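Local coordinates for 8-amino-8-demethylriboflavin N,N-dimethyltransferase (Streptomyces davawensis, PDB 4D7K), which transfers two methyl groups from S-adenosylmethionine to 8-amino-8-demethyl-D-riboflavin, the last two steps in making the antibiotic roseoflavin, at residues A[156-159]-A[160-164]. Residues are numbered along the deposited sequence; the frame is centred on the assembly and turned at random.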
ATOM      1  N   ASP A 156     -15.631   9.954   7.993  1.00 38.96           N
ATOM      2  CA  ASP A 156     -15.927  10.310   9.376  1.00 33.26           C
ATOM      3  C   ASP A 156     -15.519   9.187  10.335  1.00 39.80           C
ATOM      4  O   ASP A 156     -14.999   9.446  11.422  1.00 44.18           O
ATOM      5  CB  ASP A 156     -17.412  10.632   9.535  1.00 34.94           C
ATOM      6  CG  ASP A 156     -17.833  11.871   8.755  1.00 50.23           C
ATOM      7  OD1 ASP A 156     -17.071  12.863   8.730  1.00 49.26           O
ATOM      8  OD2 ASP A 156     -18.935  11.853   8.166  1.00 63.30           O
ATOM      9  N   ALA A 157     -15.756   7.947   9.923  1.00 39.67           N
ATOM     10  CA  ALA A 157     -15.343   6.792  10.709  1.00 37.67           C
ATOM     11  C   ALA A 157     -13.823   6.750  10.821  1.00 37.50           C
ATOM     12  O   ALA A 157     -13.284   6.491  11.893  1.00 37.73           O
ATOM     13  CB  ALA A 157     -15.865   5.510  10.092  1.00 37.51           C
ATOM     14  N   ALA A 158     -13.145   7.018   9.709  1.00 28.91           N
ATOM     15  CA  ALA A 158     -11.689   7.073   9.685  1.00 30.30           C
ATOM     16  C   ALA A 158     -11.148   8.056  10.728  1.00 38.33           C
ATOM     17  O   ALA A 158     -10.218   7.727  11.465  1.00 32.47           O
ATOM     18  CB  ALA A 158     -11.198   7.451   8.305  1.00 33.89           C
ATOM     19  N   MET A 159     -11.745   9.247  10.793  1.00 38.95           N
ATOM     20  CA  MET A 159     -11.330  10.283  11.743  1.00 36.65           C
ATOM     21  C   MET A 159     -11.578   9.874  13.193  1.00 43.29           C
ATOM     22  O   MET A 159     -10.804  10.223  14.086  1.00 39.44           O
ATOM     23  CB  MET A 159     -12.056  11.603  11.460  1.00 38.83           C
ATOM     24  CG  MET A 159     -11.684  12.259  10.145  1.00 36.32           C
ATOM     25  SD  MET A 159      -9.915  12.592  10.044  1.00 56.39           S
ATOM     26  CE  MET A 159      -9.424  11.444   8.760  1.00 38.39           C
ATOM     27  N   VAL A 160     -12.668   9.149  13.429  1.00 46.66           N
ATOM     28  CA  VAL A 160     -12.949   8.621  14.763  1.00 44.86           C
ATOM     29  C   VAL A 160     -11.907   7.566  15.124  1.00 42.63           C
ATOM     30  O   VAL A 160     -11.418   7.525  16.253  1.00 41.39           O
ATOM     31  CB  VAL A 160     -14.367   8.011  14.853  1.00 43.02           C
ATOM     32  CG1 VAL A 160     -14.550   7.231  16.161  1.00 33.94           C
ATOM     33  CG2 VAL A 160     -15.427   9.101  14.713  1.00 36.92           C
ATOM     34  N   GLU A 161     -11.556   6.733  14.145  1.00 36.04           N
ATOM     35  CA  GLU A 161     -10.600   5.647  14.346  1.00 32.06           C
ATOM     36  C   GLU A 161      -9.192   6.162  14.663  1.00 39.90           C
ATOM     37  O   GLU A 161      -8.530   5.651  15.568  1.00 48.19           O
ATOM     38  CB  GLU A 161     -10.575   4.739  13.112  1.00 29.85           C
ATOM     39  CG  GLU A 161     -11.887   3.992  12.904  1.00 43.47           C
ATOM     40  CD  GLU A 161     -12.107   3.548  11.470  1.00 41.95           C
ATOM     41  OE1 GLU A 161     -11.191   3.725  10.642  1.00 50.94           O
ATOM     42  OE2 GLU A 161     -13.200   3.013  11.173  1.00 39.65           O
ATOM     43  N   PHE A 162      -8.736   7.167  13.918  1.00 40.90           N
ATOM     44  CA  PHE A 162      -7.438   7.784  14.178  1.00 40.05           C
ATOM     45  C   PHE A 162      -7.409   8.432  15.562  1.00 39.59           C
ATOM     46  O   PHE A 162      -6.389   8.408  16.245  1.00 36.66           O
ATOM     47  CB  PHE A 162      -7.104   8.821  13.104  1.00 35.25           C
ATOM     48  CG  PHE A 162      -6.763   8.223  11.765  1.00 33.05           C
ATOM     49  CD1 PHE A 162      -5.902   7.144  11.668  1.00 43.17           C
ATOM     50  CD2 PHE A 162      -7.307   8.743  10.604  1.00 41.36           C
ATOM     51  CE1 PHE A 162      -5.590   6.595  10.435  1.00 38.49           C
ATOM     52  CE2 PHE A 162      -6.998   8.199   9.371  1.00 38.41           C
ATOM     53  CZ  PHE A 162      -6.140   7.125   9.288  1.00 39.35           C
ATOM     54  N   GLY A 163      -8.533   9.008  15.969  1.00 32.14           N
ATOM     55  CA  GLY A 163      -8.645   9.584  17.295  1.00 40.72           C
ATOM     56  C   GLY A 163      -8.530   8.534  18.386  1.00 48.02           C
ATOM     57  O   GLY A 163      -7.912   8.767  19.422  1.00 46.63           O
ATOM     58  N   GLN A 164      -9.134   7.374  18.154  1.00 48.62           N
ATOM     59  CA  GLN A 164      -9.065   6.281  19.113  1.00 39.02           C
ATOM     60  C   GLN A 164      -7.661   5.679  19.119  1.00 45.11           C
ATOM     61  O   GLN A 164      -7.141   5.301  20.166  1.00 44.24           O
ATOM     62  CB  GLN A 164     -10.113   5.207  18.790  1.00 41.90           C
ATOM     63  CG  GLN A 164     -11.557   5.678  18.940  1.00 51.38           C
ATOM     64  CD  GLN A 164     -12.584   4.672  18.424  1.00 64.07           C
ATOM     65  OE1 GLN A 164     -12.282   3.827  17.581  1.00 56.59           O
ATOM     66  NE2 GLN A 164     -13.809   4.765  18.935  1.00 68.71           N
TER
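Met159 reaches forward along its helix to Phe162, one turn on, and touches the ring with its terminal methyl. The CE atom lies at the ring's edge, in the ring plane, 3.9 Å from CD2 of Phe162. Bent at both chi2 and chi3, the chain turns its thioether end towards the ring, a course that an unbranched, flexible methionine takes easily. From the preceding turn the small Ala158 adds a looser apolar contact through its CB to CE2 of Phe162. The aromatic ring, flat and broad, serves two surfaces at once, since it also packs on Tyr18 of the second subunit and on Phe108 of its own chain; through Phe162 this turn thus touches the second subunit of the homodimer. Helix 149-165 belongs to the O-methyltransferase family region and comes before strand 181-185, the first of the Rossmann-like sheet. Regular i to i+4 backbone bonds hold the turn. Phe162 N donates to Ala158 O at 2.9 Å with an N-H...O angle of 164°, whereas Gly163 N approaches Met159 O at 3.2 Å from well above the carbonyl plane. Val160, branched at CB, is a compact apolar group close to the helix backbone: with CG1 anti to the backbone N (chi1 169°), its other methyl, CG2, sits beside that N and 3.3 Å from Asp156 O, and the side chain also meets Arg189. Glu161 runs out extended from a CG set beside its backbone N, that CG passing 3.0 Å from Ala157 O, and its OE2 stands 3.8 Å from CB of Ala157. Both carboxylate oxygens of this buried residue accept backbone N-H groups, OE1 from Met104 and OE2 from Gly103, so the acidic end ties helix 149-165 to the start of helix 102-107, where the helix dipole would be expected to stabilise its negative charge.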